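Local coordinates for hypothetical protein (Pyrococcus furiosus, PDB 2FZF) that is of unknown function but belongs to the rubrerythrin family of ferritin-like proteins, whose helical bundles often hold a di-iron site, at residues A[27-32]-A[67-72]; A[36-41]-A[91-96]; A[109-114]-A[156-161]; A[116-121]-A[149-154]. All coordinates share one frame; numbering follows the deposited sequence.

All four contacts lie within one helical, ferritin-like domain. Contacts 1 and 2 share helix 21-44 and interleave along the chain, their first segments following each other on that helix before the second segments come, from helix 63-76 and from the loop after it; their centres are about 16 Å apart. Contacts 3 and 4, with centres about 10 Å apart, both join helix 103-129 to helix 134-164, and contact 4 is the inner of the two. Contact 2 touches both of them, whereas the centre of contact 1 lies about 25 Å from that of contact 3, across the centre of the chain. The bundle is thus stitched at several levels along its length, and contacts 3 and 4 also meet the second subunit.

Contact 1: residues A[27-32]-A[67-72]; sequences MAIKAE and ALLRKL
Ile29 and Leu69 run past one another head to tail where helix 21-44 lies beside helix 63-76. The axes of the two short segments come within 9.4 Å and run almost antiparallel, at 165°. Ile29 CG1 rests against Leu69 CB at 3.9 Å, so the root of the leucine meets the first branch of the isoleucine. Farther out, Leu69 CD1 reaches the opposing helix itself and sits 3.6 Å from Ala28 CB. Alanine suits that position because its single methyl lets the leucine tip come close to the backbone, where Leu69 CD1 also lies 3.6 Å from Ile29 N.

The second branch of Ile29 has a different partner. CG2, anti to the backbone N, lies over one face of the Arg70 guanidinium, 3.8 Å above its plane and nearer its margin than its middle, and the two side chains are roughly perpendicular. The arginine chain bends at chi2 and chi3, and its NH1 makes a salt bridge with Glu66, which gives the charged end a mate while a flat face is left for the methyl. Val82 of the loop touches both Ile29 and Arg70, and Leu69 packs onward against Met140, Leu143 and Tyr124.

Glu32 brushes Leu69 CD1 with OE2, an atom hydrogen-bonded to Tyr124 OH. The chemistry is therefore divided: the aliphatic groups meet by van der Waals contact, while Glu32 lies among Glu62, Glu147 and His65, a grouping consistent with the metal-binding centre of rubrerythrin relatives.

Contact 2: residues A[36-41]-A[91-96]; sequences REFYKS and PELQPV
Ser41 OG donates a hydrogen bond to Glu37 O at 2.9 Å, nearly along the C=O axis at 175°, and both residues lie against Pro95 of the loop 91-96. The carbonyl also takes a weak bond from Ser41 N, so one oxygen serves the backbone and the hydroxyl. Serine suits the spot: its hydroxyl is satisfied within its own turn, while its CB packs against Val96 CB at 3.8 Å. The same proline also meets the Glu37 side chain, which runs alongside it in the same direction, with Glu37 OE1 3.7 Å from Pro95 CD.

Phe38 carries most of the apolar packing. Its CG is anti to the backbone N (chi1 163°), and Leu93 spreads over one face of the ring. Leu93 CD2 stands 4.0 Å from the ring centroid and only 7° off the normal, a CH-pi contact over the centre. At the ring edge, close to its plane, Gln94 O lies 3.2 Å from Phe38 CD2, where the slightly positive C-H rim would suit a carbonyl oxygen. Val96 CG2 meets Phe38 CE2 obliquely at 3.7 Å. An alanine in place of Phe38 would probably leave Leu93 CD2 and Val96 CG2 without their ring partner and open a gap beneath the loop.

The loop, which leads from helix 63-76 toward helix 103-129, is thereby laid along helix 21-44. Phe38 continues to Leu109 and Leu93 to Ala116, both on helix 103-129, while neighbouring Tyr39 reaches toward helices 51-61 and 103-129.

Contact 3: residues A[109-114]-A[156-161]; sequences LIRWAM and AEYELL
Tyr158 is the main bump here, pushed from helix 134-164 into a hollow lined by Ile110, Arg111 and Met114 of helix 103-129. With CG anti to the backbone N (chi1 178°), the ring reaches across to the opposing helix. Ile110 fills the space at its root, CG2 lying 4.1 Å from Tyr158 CB as the two side chains pass with opposite headings. Arg111 lends its aliphatic part: CG stands 4.2 Å from the Tyr158 ring centroid, an off-centre CH-pi contact, and CD lies 3.3 Å from Tyr158 OH. The guanidinium does not stack, its plane standing 71° from that of the ring, and its NH2 is held by Asp108. Met114 SD comes to the ring too, 4.9 Å from the centroid in an oblique Met-aromatic contact; a flexible thioether adapts readily to such a slant. Nearly one turn on from Tyr158, Leu161 CD1 meets Ile110 CG1 at 4.2 Å, one side chain lying crosswise to the other. An alanine at Tyr158 would probably leave the Arg111 methylenes and the Met114 sulfur facing a gap. On helix 134-164, Ala156, Glu157 and Leu160 pack against Tyr142 of the second subunit. The short segments run at 153° to each other, so helices 103-129 and 134-164 pair as an antiparallel hairpin, as in ferritin-like helical bundles.

Contact 4: residues A[116-121]-A[149-154]; sequences AEEIAA and GHYYTL
Glu117 has CG anti to the carbonyl carbon (chi1 -58°) and then bends at chi2 (-69°), which folds the carboxyl carbon back toward His150. This is the interior of the ferritin-like helical bundle, where helices 103-129 and 134-164 run antiparallel, with the axes of the two short segments 8.5 Å apart at their closest. The Glu117 and His150 side chains meet at a slant, carboxylate and imidazole planes 23° apart; Glu117 OE2 remains 4.8 Å from His150 ND1, and it is the CB and CG side of the histidine that it meets. Around the carboxylate stand Glu62 and Glu147, with carboxylate oxygens close to its own. This grouping of carboxylates beside a histidine is consistent with the di-iron site of rubrerythrin relatives.

At the outer margin the side chains of Glu118 and Tyr151 extend together in one direction, Glu118 CB 4.1 Å from Tyr151 CD1. Their polar ends look elsewhere, Glu118 OE1 to Lys115 and Tyr151 OH to Arg155. The methylenes of Glu117 serve the packing too: Glu117 CB lies 4.1 Å from Tyr151 CB, and Glu117 CG touches Leu154 CD1 at 3.7 Å.

Contact 1: residues A[27-32]-A[67-72]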
# COMPACT_ATOMS: atom_id res chain seq x y z
N MET A 27 -18.27 10.33 11.33
CA MET A 27 -17.49 10.98 10.29
C MET A 27 -16.73 9.93 9.50
O MET A 27 -16.75 9.94 8.27
CB MET A 27 -16.50 11.97 10.91
CG MET A 27 -17.12 13.28 11.37
SD MET A 27 -15.94 14.57 11.90
CE MET A 27 -14.71 14.42 10.61
N ALA A 28 -16.08 9.02 10.24
CA ALA A 28 -15.30 7.92 9.65
C ALA A 28 -16.16 7.11 8.70
O ALA A 28 -15.80 6.91 7.54
CB ALA A 28 -14.77 7.03 10.75
N ILE A 29 -17.30 6.65 9.19
CA ILE A 29 -18.22 5.88 8.39
C ILE A 29 -18.57 6.68 7.13
O ILE A 29 -18.51 6.16 6.01
CB ILE A 29 -19.53 5.59 9.14
CG1 ILE A 29 -19.23 4.79 10.42
CG2 ILE A 29 -20.49 4.84 8.24
CD1 ILE A 29 -20.46 4.51 11.27
N LYS A 30 -18.92 7.95 7.32
CA LYS A 30 -19.30 8.82 6.23
C LYS A 30 -18.18 8.91 5.22
O LYS A 30 -18.41 8.86 4.01
CB LYS A 30 -19.63 10.22 6.76
CG LYS A 30 -20.40 11.12 5.80
CD LYS A 30 -21.00 12.33 6.53
CE LYS A 30 -21.94 13.17 5.62
NZ LYS A 30 -22.73 14.22 6.37
N ALA A 31 -16.95 9.04 5.70
CA ALA A 31 -15.80 9.16 4.80
C ALA A 31 -15.60 7.89 3.99
O ALA A 31 -15.36 7.94 2.78
CB ALA A 31 -14.54 9.47 5.59
N GLU A 32 -15.72 6.76 4.66
CA GLU A 32 -15.54 5.49 4.01
C GLU A 32 -16.65 5.21 3.00
O GLU A 32 -16.45 4.53 2.00
CB GLU A 32 -15.48 4.38 5.04
CG GLU A 32 -14.24 3.52 4.90
CD GLU A 32 -12.97 4.20 5.40
OE1 GLU A 32 -11.87 3.72 5.03
OE2 GLU A 32 -13.07 5.18 6.17
N ALA A 67 -18.45 -1.53 7.08
CA ALA A 67 -19.05 -2.55 7.93
C ALA A 67 -18.22 -2.74 9.21
O ALA A 67 -18.78 -3.01 10.26
CB ALA A 67 -19.18 -3.87 7.17
N LEU A 68 -16.90 -2.59 9.11
CA LEU A 68 -16.04 -2.75 10.28
C LEU A 68 -16.28 -1.64 11.30
O LEU A 68 -16.32 -1.88 12.51
CB LEU A 68 -14.56 -2.75 9.89
CG LEU A 68 -14.00 -3.99 9.16
CD1 LEU A 68 -12.48 -3.94 9.20
CD2 LEU A 68 -14.49 -5.27 9.83
N LEU A 69 -16.44 -0.42 10.81
CA LEU A 69 -16.66 0.72 11.68
C LEU A 69 -18.04 0.67 12.31
O LEU A 69 -18.20 0.98 13.48
CB LEU A 69 -16.52 2.02 10.90
CG LEU A 69 -15.13 2.49 10.47
CD1 LEU A 69 -15.26 3.67 9.55
CD2 LEU A 69 -14.33 2.85 11.69
N ARG A 70 -19.04 0.26 11.51
CA ARG A 70 -20.42 0.20 11.98
C ARG A 70 -20.51 -0.81 13.11
O ARG A 70 -21.35 -0.68 14.01
CB ARG A 70 -21.36 -0.20 10.82
CG ARG A 70 -21.09 0.58 9.54
CD ARG A 70 -22.32 0.92 8.69
NE ARG A 70 -23.22 1.87 9.33
CZ ARG A 70 -23.91 2.82 8.69
NH1 ARG A 70 -23.80 2.97 7.38
NH2 ARG A 70 -24.75 3.61 9.37
N LYS A 71 -19.65 -1.81 13.06
CA LYS A 71 -19.63 -2.83 14.08
C LYS A 71 -19.08 -2.24 15.36
O LYS A 71 -19.65 -2.45 16.44
CB LYS A 71 -18.77 -4.03 13.67
CG LYS A 71 -18.72 -5.09 14.76
CD LYS A 71 -18.09 -6.39 14.32
CE LYS A 71 -17.99 -7.34 15.49
NZ LYS A 71 -17.43 -8.67 15.13
N LEU A 72 -17.98 -1.51 15.25
CA LEU A 72 -17.37 -0.90 16.42
C LEU A 72 -18.38 0.07 17.04
O LEU A 72 -18.67 -0.02 18.23
CB LEU A 72 -16.09 -0.15 16.02
CG LEU A 72 -14.99 0.06 17.08
CD1 LEU A 72 -13.93 0.97 16.52
CD2 LEU A 72 -15.56 0.67 18.33

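Contact 2: residues A[36-41]-A[91-96]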
# COMPACT_ATOMS: atom_id res chain seq x y z
N ARG A 36 -15.58 4.72 -1.06
CA ARG A 36 -15.96 3.55 -1.82
C ARG A 36 -16.63 3.91 -3.12
O ARG A 36 -16.30 3.36 -4.17
CB ARG A 36 -16.93 2.68 -1.03
CG ARG A 36 -17.11 1.30 -1.62
CD ARG A 36 -18.45 0.67 -1.25
NE ARG A 36 -18.54 -0.73 -1.67
CZ ARG A 36 -18.33 -1.17 -2.91
NH1 ARG A 36 -18.44 -2.45 -3.19
NH2 ARG A 36 -18.00 -0.32 -3.88
N GLU A 37 -17.57 4.83 -3.06
CA GLU A 37 -18.29 5.20 -4.25
C GLU A 37 -17.48 6.13 -5.14
O GLU A 37 -17.80 6.32 -6.31
CB GLU A 37 -19.64 5.82 -3.88
CG GLU A 37 -19.56 7.13 -3.16
CD GLU A 37 -20.93 7.72 -2.86
OE1 GLU A 37 -21.02 8.97 -2.75
OE2 GLU A 37 -21.91 6.94 -2.71
N PHE A 38 -16.42 6.68 -4.56
CA PHE A 38 -15.53 7.57 -5.30
C PHE A 38 -14.64 6.73 -6.20
O PHE A 38 -14.47 7.01 -7.38
CB PHE A 38 -14.68 8.41 -4.35
CG PHE A 38 -13.49 9.03 -5.01
CD1 PHE A 38 -12.22 8.52 -4.81
CD2 PHE A 38 -13.66 10.07 -5.91
CE1 PHE A 38 -11.12 9.02 -5.50
CE2 PHE A 38 -12.57 10.57 -6.60
CZ PHE A 38 -11.30 10.05 -6.40
N TYR A 39 -14.07 5.68 -5.63
CA TYR A 39 -13.20 4.81 -6.40
C TYR A 39 -14.00 4.03 -7.43
O TYR A 39 -13.54 3.80 -8.55
CB TYR A 39 -12.46 3.87 -5.45
CG TYR A 39 -11.42 4.58 -4.62
CD1 TYR A 39 -11.38 4.42 -3.23
CD2 TYR A 39 -10.43 5.36 -5.22
CE1 TYR A 39 -10.37 5.01 -2.47
CE2 TYR A 39 -9.42 5.96 -4.48
CZ TYR A 39 -9.39 5.78 -3.11
OH TYR A 39 -8.36 6.34 -2.40
N LYS A 40 -15.21 3.63 -7.06
CA LYS A 40 -16.06 2.88 -7.98
C LYS A 40 -16.27 3.65 -9.28
O LYS A 40 -16.33 3.05 -10.34
CB LYS A 40 -17.42 2.60 -7.34
CG LYS A 40 -17.55 1.19 -6.80
CD LYS A 40 -17.48 0.15 -7.91
CE LYS A 40 -18.61 0.34 -8.94
NZ LYS A 40 -18.57 -0.68 -10.05
N SER A 41 -16.38 4.97 -9.18
CA SER A 41 -16.60 5.81 -10.35
C SER A 41 -15.31 6.12 -11.06
O SER A 41 -15.28 6.33 -12.27
CB SER A 41 -17.25 7.12 -9.94
OG SER A 41 -18.34 6.88 -9.10
N PRO A 91 -10.43 16.20 2.96
CA PRO A 91 -11.22 16.33 1.74
C PRO A 91 -12.35 15.31 1.58
O PRO A 91 -12.20 14.13 1.89
CB PRO A 91 -10.16 16.22 0.63
CG PRO A 91 -9.14 15.33 1.23
CD PRO A 91 -9.04 15.81 2.66
N GLU A 92 -13.49 15.79 1.11
CA GLU A 92 -14.64 14.93 0.92
C GLU A 92 -14.76 14.58 -0.56
O GLU A 92 -15.18 15.40 -1.38
CB GLU A 92 -15.90 15.62 1.44
CG GLU A 92 -17.19 14.94 1.04
CD GLU A 92 -18.38 15.52 1.77
OE1 GLU A 92 -18.55 15.23 2.97
OE2 GLU A 92 -19.15 16.28 1.13
N LEU A 93 -14.37 13.35 -0.88
CA LEU A 93 -14.40 12.84 -2.24
C LEU A 93 -15.82 12.63 -2.77
O LEU A 93 -16.62 11.90 -2.17
CB LEU A 93 -13.63 11.52 -2.31
CG LEU A 93 -12.14 11.55 -1.97
CD1 LEU A 93 -11.59 10.14 -1.89
CD2 LEU A 93 -11.40 12.36 -3.03
N GLN A 94 -16.13 13.28 -3.89
CA GLN A 94 -17.45 13.14 -4.50
C GLN A 94 -17.33 12.11 -5.62
O GLN A 94 -16.26 11.95 -6.20
CB GLN A 94 -17.92 14.49 -5.06
CG GLN A 94 -19.03 15.17 -4.25
CD GLN A 94 -18.71 15.29 -2.77
OE1 GLN A 94 -17.65 15.78 -2.39
NE2 GLN A 94 -19.65 14.86 -1.93
N PRO A 95 -18.42 11.37 -5.91
CA PRO A 95 -18.37 10.36 -6.98
C PRO A 95 -18.11 10.99 -8.35
O PRO A 95 -18.67 12.02 -8.70
CB PRO A 95 -19.73 9.67 -6.87
CG PRO A 95 -20.61 10.73 -6.26
CD PRO A 95 -19.73 11.38 -5.24
N VAL A 96 -17.23 10.36 -9.13
CA VAL A 96 -16.88 10.88 -10.46
C VAL A 96 -17.91 10.45 -11.49
O VAL A 96 -18.03 9.27 -11.81
CB VAL A 96 -15.50 10.38 -10.92
CG1 VAL A 96 -14.97 11.29 -12.02
CG2 VAL A 96 -14.55 10.32 -9.74

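Contact 3: residues A[109-114]-A[156-161]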
# COMPACT_ATOMS: atom_id res chain seq x y z
N LEU A 109 -7.63 13.84 -9.84
CA LEU A 109 -8.39 12.85 -9.07
C LEU A 109 -7.52 11.86 -8.28
O LEU A 109 -7.91 11.43 -7.19
CB LEU A 109 -9.34 12.07 -10.01
CG LEU A 109 -10.79 12.52 -10.26
CD1 LEU A 109 -11.42 12.80 -8.92
CD2 LEU A 109 -10.87 13.73 -11.14
N ILE A 110 -6.37 11.47 -8.82
CA ILE A 110 -5.51 10.55 -8.06
C ILE A 110 -4.80 11.35 -6.97
O ILE A 110 -4.57 10.85 -5.88
CB ILE A 110 -4.42 9.86 -8.95
CG1 ILE A 110 -5.06 8.97 -10.03
CG2 ILE A 110 -3.53 8.99 -8.08
CD1 ILE A 110 -5.81 7.76 -9.51
N ARG A 111 -4.47 12.61 -7.26
CA ARG A 111 -3.77 13.46 -6.29
C ARG A 111 -4.64 13.70 -5.06
O ARG A 111 -4.16 13.63 -3.94
CB ARG A 111 -3.39 14.78 -6.95
CG ARG A 111 -2.12 15.43 -6.39
CD ARG A 111 -1.78 16.69 -7.14
NE ARG A 111 -2.93 17.59 -7.18
CZ ARG A 111 -3.56 17.94 -8.30
NH1 ARG A 111 -4.61 18.75 -8.24
NH2 ARG A 111 -3.15 17.49 -9.48
N TRP A 112 -5.93 13.97 -5.29
CA TRP A 112 -6.90 14.19 -4.21
C TRP A 112 -7.17 12.91 -3.43
O TRP A 112 -7.44 12.95 -2.23
CB TRP A 112 -8.23 14.71 -4.77
CG TRP A 112 -8.27 16.21 -4.92
CD1 TRP A 112 -8.20 16.94 -6.09
CD2 TRP A 112 -8.27 17.17 -3.86
NE1 TRP A 112 -8.14 18.28 -5.81
CE2 TRP A 112 -8.19 18.45 -4.45
CE3 TRP A 112 -8.33 17.07 -2.45
CZ2 TRP A 112 -8.16 19.63 -3.69
CZ3 TRP A 112 -8.30 18.25 -1.70
CH2 TRP A 112 -8.21 19.51 -2.32
N ALA A 113 -7.11 11.78 -4.12
CA ALA A 113 -7.35 10.50 -3.47
C ALA A 113 -6.27 10.19 -2.46
O ALA A 113 -6.56 9.75 -1.35
CB ALA A 113 -7.43 9.40 -4.50
N MET A 114 -5.01 10.42 -2.82
CA MET A 114 -3.95 10.12 -1.88
C MET A 114 -4.00 11.12 -0.74
O MET A 114 -3.59 10.83 0.37
CB MET A 114 -2.56 10.12 -2.55
CG MET A 114 -2.20 11.30 -3.46
SD MET A 114 -0.44 11.27 -4.02
CE MET A 114 0.34 12.07 -2.62
N ALA A 156 2.44 6.14 -6.01
CA ALA A 156 3.26 5.46 -6.99
C ALA A 156 2.57 5.72 -8.33
O ALA A 156 3.19 6.19 -9.30
CB ALA A 156 3.33 3.96 -6.69
N GLU A 157 1.28 5.44 -8.38
CA GLU A 157 0.53 5.68 -9.60
C GLU A 157 0.74 7.12 -10.07
O GLU A 157 1.16 7.36 -11.20
CB GLU A 157 -0.95 5.40 -9.37
CG GLU A 157 -1.25 3.92 -9.27
CD GLU A 157 -0.57 3.13 -10.37
OE1 GLU A 157 -0.58 3.59 -11.54
OE2 GLU A 157 -0.03 2.05 -10.07
N TYR A 158 0.44 8.06 -9.19
CA TYR A 158 0.62 9.48 -9.47
C TYR A 158 2.03 9.77 -9.99
O TYR A 158 2.23 10.58 -10.90
CB TYR A 158 0.38 10.26 -8.18
CG TYR A 158 0.59 11.74 -8.33
CD1 TYR A 158 -0.27 12.50 -9.11
CD2 TYR A 158 1.63 12.38 -7.66
CE1 TYR A 158 -0.10 13.86 -9.23
CE2 TYR A 158 1.80 13.74 -7.77
CZ TYR A 158 0.93 14.47 -8.55
OH TYR A 158 1.05 15.83 -8.60
N GLU A 159 3.00 9.09 -9.39
CA GLU A 159 4.42 9.22 -9.74
C GLU A 159 4.68 8.78 -11.19
O GLU A 159 5.35 9.48 -11.95
CB GLU A 159 5.25 8.36 -8.77
CG GLU A 159 6.68 8.81 -8.51
CD GLU A 159 6.78 10.18 -7.86
OE1 GLU A 159 6.61 11.19 -8.58
OE2 GLU A 159 7.03 10.25 -6.65
N LEU A 160 4.14 7.62 -11.57
CA LEU A 160 4.30 7.08 -12.91
C LEU A 160 3.40 7.76 -13.94
O LEU A 160 3.63 7.66 -15.14
CB LEU A 160 4.03 5.57 -12.89
CG LEU A 160 5.18 4.66 -13.36
CD1 LEU A 160 6.52 5.18 -12.84
CD2 LEU A 160 4.92 3.24 -12.87
N LEU A 161 2.37 8.45 -13.47
CA LEU A 161 1.47 9.15 -14.38
C LEU A 161 2.09 10.46 -14.83
O LEU A 161 1.59 11.11 -15.74
CB LEU A 161 0.14 9.42 -13.70
CG LEU A 161 -0.87 8.28 -13.75
CD1 LEU A 161 -2.11 8.66 -12.97
CD2 LEU A 161 -1.21 7.98 -15.22

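Contact 4: residues A[116-121]-A[149-154]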
# COMPACT_ATOMS: atom_id res chain seq x y z
N ALA A 116 -6.81 12.38 0.48
CA ALA A 116 -7.86 11.86 1.33
C ALA A 116 -7.35 10.65 2.12
O ALA A 116 -7.72 10.47 3.28
CB ALA A 116 -9.07 11.48 0.51
N GLU A 117 -6.50 9.82 1.52
CA GLU A 117 -5.98 8.66 2.23
C GLU A 117 -4.97 9.12 3.28
O GLU A 117 -4.80 8.50 4.34
CB GLU A 117 -5.32 7.68 1.26
CG GLU A 117 -6.23 7.15 0.14
CD GLU A 117 -7.32 6.22 0.63
OE1 GLU A 117 -8.36 6.71 1.13
OE2 GLU A 117 -7.16 4.99 0.54
N GLU A 118 -4.32 10.24 2.99
CA GLU A 118 -3.34 10.83 3.88
C GLU A 118 -4.07 11.25 5.15
O GLU A 118 -3.73 10.80 6.24
CB GLU A 118 -2.70 12.05 3.22
CG GLU A 118 -1.66 12.75 4.07
CD GLU A 118 -1.12 14.01 3.41
OE1 GLU A 118 -1.91 14.95 3.15
OE2 GLU A 118 0.10 14.07 3.15
N ILE A 119 -5.08 12.09 5.01
CA ILE A 119 -5.80 12.52 6.20
C ILE A 119 -6.51 11.37 6.92
O ILE A 119 -6.63 11.41 8.13
CB ILE A 119 -6.83 13.65 5.89
CG1 ILE A 119 -6.10 14.99 5.69
CG2 ILE A 119 -7.80 13.83 7.06
CD1 ILE A 119 -5.47 15.14 4.32
N ALA A 120 -6.95 10.35 6.18
CA ALA A 120 -7.65 9.20 6.78
C ALA A 120 -6.79 8.35 7.72
O ALA A 120 -7.20 8.02 8.84
CB ALA A 120 -8.25 8.33 5.69
N ALA A 121 -5.60 7.97 7.26
CA ALA A 121 -4.72 7.17 8.09
C ALA A 121 -4.32 7.98 9.32
O ALA A 121 -4.29 7.46 10.43
CB ALA A 121 -3.47 6.76 7.31
N GLY A 149 -1.10 2.50 3.56
CA GLY A 149 -0.66 1.72 2.42
C GLY A 149 -1.32 2.14 1.12
O GLY A 149 -0.67 2.15 0.07
N HIS A 150 -2.61 2.49 1.18
CA HIS A 150 -3.33 2.93 -0.01
C HIS A 150 -2.74 4.27 -0.47
O HIS A 150 -2.69 4.56 -1.66
CB HIS A 150 -4.83 3.07 0.30
CG HIS A 150 -5.50 1.79 0.68
ND1 HIS A 150 -5.22 0.58 0.07
CD2 HIS A 150 -6.45 1.52 1.61
CE1 HIS A 150 -5.97 -0.37 0.59
NE2 HIS A 150 -6.73 0.17 1.53
N TYR A 151 -2.27 5.06 0.50
CA TYR A 151 -1.66 6.35 0.22
C TYR A 151 -0.40 6.19 -0.62
O TYR A 151 -0.21 6.90 -1.62
CB TYR A 151 -1.30 7.07 1.52
CG TYR A 151 -0.39 8.27 1.32
CD1 TYR A 151 -0.85 9.42 0.66
CD2 TYR A 151 0.94 8.24 1.73
CE1 TYR A 151 -0.00 10.50 0.41
CE2 TYR A 151 1.80 9.32 1.49
CZ TYR A 151 1.32 10.44 0.83
OH TYR A 151 2.16 11.51 0.58
N TYR A 152 0.47 5.26 -0.23
CA TYR A 152 1.71 5.04 -0.98
C TYR A 152 1.43 4.43 -2.35
O TYR A 152 2.04 4.82 -3.36
CB TYR A 152 2.68 4.17 -0.17
CG TYR A 152 3.40 4.95 0.93
CD1 TYR A 152 4.25 6.02 0.61
CD2 TYR A 152 3.22 4.63 2.27
CE1 TYR A 152 4.90 6.75 1.61
CE2 TYR A 152 3.86 5.36 3.28
CZ TYR A 152 4.70 6.41 2.94
OH TYR A 152 5.34 7.12 3.92
N THR A 153 0.49 3.48 -2.40
CA THR A 153 0.15 2.87 -3.67
C THR A 153 -0.34 3.98 -4.61
O THR A 153 0.09 4.06 -5.76
CB THR A 153 -0.98 1.81 -3.52
OG1 THR A 153 -0.57 0.82 -2.57
CG2 THR A 153 -1.27 1.13 -4.84
N LEU A 154 -1.21 4.85 -4.10
CA LEU A 154 -1.73 5.93 -4.93
C LEU A 154 -0.68 6.92 -5.46
O LEU A 154 -0.79 7.42 -6.59
CB LEU A 154 -2.81 6.69 -4.16
CG LEU A 154 -4.21 6.10 -4.28
CD1 LEU A 154 -5.14 6.83 -3.33
CD2 LEU A 154 -4.71 6.22 -5.72